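Local coordinates for protein putative branched-chain amino acid ABC transporter (Chromobacterium violaceum, PDB 4PYR) that binds glutathione and probably acts as a lipoprotein regulator of enzyme activity, at residues A174-L179 / V197-G201. Residues are numbered along the deposited sequence; the frame is centred on the assembly and turned at random.
Sequences ADAVAL and VPVYG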
ATOM      1  N   ALA A 174      16.278  15.022 -20.168  1.00 27.89           N
ATOM      2  CA  ALA A 174      15.917  14.869 -18.753  1.00 27.75           C
ATOM      3  C   ALA A 174      17.089  14.370 -17.916  1.00 30.37           C
ATOM      4  O   ALA A 174      17.995  13.697 -18.426  1.00 33.40           O
ATOM      5  CB  ALA A 174      14.759  13.911 -18.631  1.00 25.21           C
ATOM      6  N   ASP A 175      17.073  14.680 -16.624  1.00 27.86           N
ATOM      7  CA  ASP A 175      18.107  14.153 -15.720  1.00 29.17           C
ATOM      8  C   ASP A 175      17.637  12.924 -14.921  1.00 24.41           C
ATOM      9  O   ASP A 175      18.406  12.362 -14.115  1.00 26.21           O
ATOM     10  CB  ASP A 175      18.724  15.245 -14.828  1.00 30.40           C
ATOM     11  CG  ASP A 175      17.775  15.773 -13.788  1.00 28.63           C
ATOM     12  OD1 ASP A 175      16.565  15.528 -13.891  1.00 27.22           O
ATOM     13  OD2 ASP A 175      18.262  16.441 -12.836  1.00 33.57           O
ATOM     14  N   ALA A 176      16.395  12.495 -15.170  1.00 21.70           N
ATOM     15  CA  ALA A 176      15.880  11.226 -14.674  1.00 20.54           C
ATOM     16  C   ALA A 176      14.558  10.931 -15.348  1.00 20.06           C
ATOM     17  O   ALA A 176      13.906  11.839 -15.883  1.00 20.91           O
ATOM     18  CB  ALA A 176      15.688  11.284 -13.163  1.00 22.91           C
ATOM     19  N   VAL A 177      14.140   9.675 -15.273  1.00 19.10           N
ATOM     20  CA  VAL A 177      12.843   9.256 -15.774  1.00 17.12           C
ATOM     21  C   VAL A 177      12.027   8.641 -14.646  1.00 16.28           C
ATOM     22  O   VAL A 177      12.522   7.784 -13.935  1.00 19.16           O
ATOM     23  CB  VAL A 177      12.982   8.274 -16.941  1.00 19.28           C
ATOM     24  CG1 VAL A 177      11.623   7.789 -17.418  1.00 20.61           C
ATOM     25  CG2 VAL A 177      13.739   8.967 -18.024  1.00 20.33           C
ATOM     26  N   ALA A 178      10.782   9.066 -14.506  1.00 15.73           N
ATOM     27  CA  ALA A 178       9.846   8.475 -13.566  1.00 15.32           C
ATOM     28  C   ALA A 178       8.830   7.678 -14.333  1.00 16.46           C
ATOM     29  O   ALA A 178       8.244   8.212 -15.254  1.00 16.31           O
ATOM     30  CB  ALA A 178       9.142   9.581 -12.790  1.00 16.48           C
ATOM     31  N   LEU A 179       8.663   6.401 -14.010  1.00 16.37           N
ATOM     32  CA  LEU A 179       7.741   5.545 -14.687  1.00 15.48           C
ATOM     33  C   LEU A 179       6.449   5.362 -13.925  1.00 17.09           C
ATOM     34  O   LEU A 179       6.459   4.921 -12.778  1.00 17.55           O
ATOM     35  CB  LEU A 179       8.352   4.153 -14.915  1.00 17.36           C
ATOM     36  CG  LEU A 179       9.670   4.143 -15.698  1.00 19.42           C
ATOM     37  CD1 LEU A 179      10.181   2.723 -15.976  1.00 24.49           C
ATOM     38  CD2 LEU A 179       9.503   4.858 -17.040  1.00 22.86           C
ATOM     39  N   VAL A 197      20.814   6.825 -17.773  1.00 29.36           N
ATOM     40  CA  VAL A 197      19.866   7.761 -17.204  1.00 25.06           C
ATOM     41  C   VAL A 197      19.195   7.114 -15.999  1.00 25.01           C
ATOM     42  O   VAL A 197      18.764   5.977 -16.056  1.00 22.63           O
ATOM     43  CB  VAL A 197      18.808   8.318 -18.195  1.00 27.45           C
ATOM     44  CG1 VAL A 197      17.920   7.217 -18.719  1.00 25.49           C
ATOM     45  CG2 VAL A 197      17.973   9.414 -17.535  1.00 26.26           C
ATOM     46  N   PRO A 198      19.118   7.851 -14.867  1.00 22.75           N
ATOM     47  CA  PRO A 198      18.406   7.301 -13.718  1.00 21.31           C
ATOM     48  C   PRO A 198      16.922   7.090 -14.001  1.00 18.02           C
ATOM     49  O   PRO A 198      16.257   7.997 -14.519  1.00 19.16           O
ATOM     50  CB  PRO A 198      18.586   8.384 -12.664  1.00 22.75           C
ATOM     51  CG  PRO A 198      19.787   9.144 -13.052  1.00 25.25           C
ATOM     52  CD  PRO A 198      19.845   9.087 -14.542  1.00 25.82           C
ATOM     53  N   VAL A 199      16.407   5.911 -13.667  1.00 18.07           N
ATOM     54  CA  VAL A 199      15.033   5.544 -13.901  1.00 16.85           C
ATOM     55  C   VAL A 199      14.447   5.100 -12.557  1.00 16.63           C
ATOM     56  O   VAL A 199      15.073   4.347 -11.813  1.00 16.78           O
ATOM     57  CB  VAL A 199      14.899   4.425 -14.960  1.00 17.27           C
ATOM     58  CG1 VAL A 199      13.440   4.021 -15.144  1.00 18.34           C
ATOM     59  CG2 VAL A 199      15.521   4.902 -16.278  1.00 19.30           C
ATOM     60  N   TYR A 200      13.258   5.615 -12.253  1.00 15.91           N
ATOM     61  CA  TYR A 200      12.567   5.364 -11.019  1.00 14.99           C
ATOM     62  C   TYR A 200      11.167   4.848 -11.247  1.00 14.80           C
ATOM     63  O   TYR A 200      10.512   5.206 -12.233  1.00 16.39           O
ATOM     64  CB  TYR A 200      12.401   6.695 -10.293  1.00 15.63           C
ATOM     65  CG  TYR A 200      13.659   7.329  -9.796  1.00 16.18           C
ATOM     66  CD1 TYR A 200      14.514   8.035 -10.651  1.00 16.89           C
ATOM     67  CD2 TYR A 200      13.998   7.252  -8.446  1.00 18.04           C
ATOM     68  CE1 TYR A 200      15.657   8.634 -10.185  1.00 19.20           C
ATOM     69  CE2 TYR A 200      15.115   7.887  -7.943  1.00 17.91           C
ATOM     70  CZ  TYR A 200      15.966   8.566  -8.788  1.00 18.40           C
ATOM     71  OH  TYR A 200      17.107   9.209  -8.295  1.00 20.91           O
ATOM     72  N   GLY A 201      10.678   4.033 -10.343  1.00 13.83           N
ATOM     73  CA  GLY A 201       9.290   3.593 -10.353  1.00 14.76           C
ATOM     74  C   GLY A 201       8.784   3.349  -8.922  1.00 15.51           C
ATOM     75  O   GLY A 201       9.526   3.424  -7.955  1.00 16.70           O
TER
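V177 gives up more surface to this contact than any other residue, 64 Å², and its main chain carries two of the three hydrogen bonds that zip the strands together: V177 N donates to P198 O (2.8 Å), and V177 O accepts from Y200 N (2.8 Å). The third, L179 N to Y200 O (2.8 Å), continues the parallel ladder, in which V177 pairs with V199 and A178 with Y200. P198 can accept through its carbonyl but has no amide hydrogen to offer D175 O, which meets the P198 ring carbon CD at 3.6 Å instead; the ladder therefore begins at P198 O. The beta-branched side chain of V177 suits an extended backbone, and its CG2 lies 4.3 Å from V197 CG2. The two strands are the parallel pair of a right-handed beta-alpha-beta crossover, joined through helix 183-192, within the Rossmann-like second domain of a periplasmic-binding-protein fold. On the face bearing V177 and V199, L179 sends CD1 to within 3.6 Å of V199 CG1, and this long, flexible side chain also reaches A186 and L189 of the connecting helix, filling the space between sheet and helix. Y200, with 58 Å² covered, points to the other face beside A178. Its ring leans back along the neighbouring strand, bringing CE1 4.0 Å from A176 CB; alanine at 176 and 178 leaves room on this face for the ring and for M117 of helix 106-119. Tyrosine fits where an apolar ring must end in a polar group: its hydroxyl hydrogen-bonds to D120 and R122, beyond that helix.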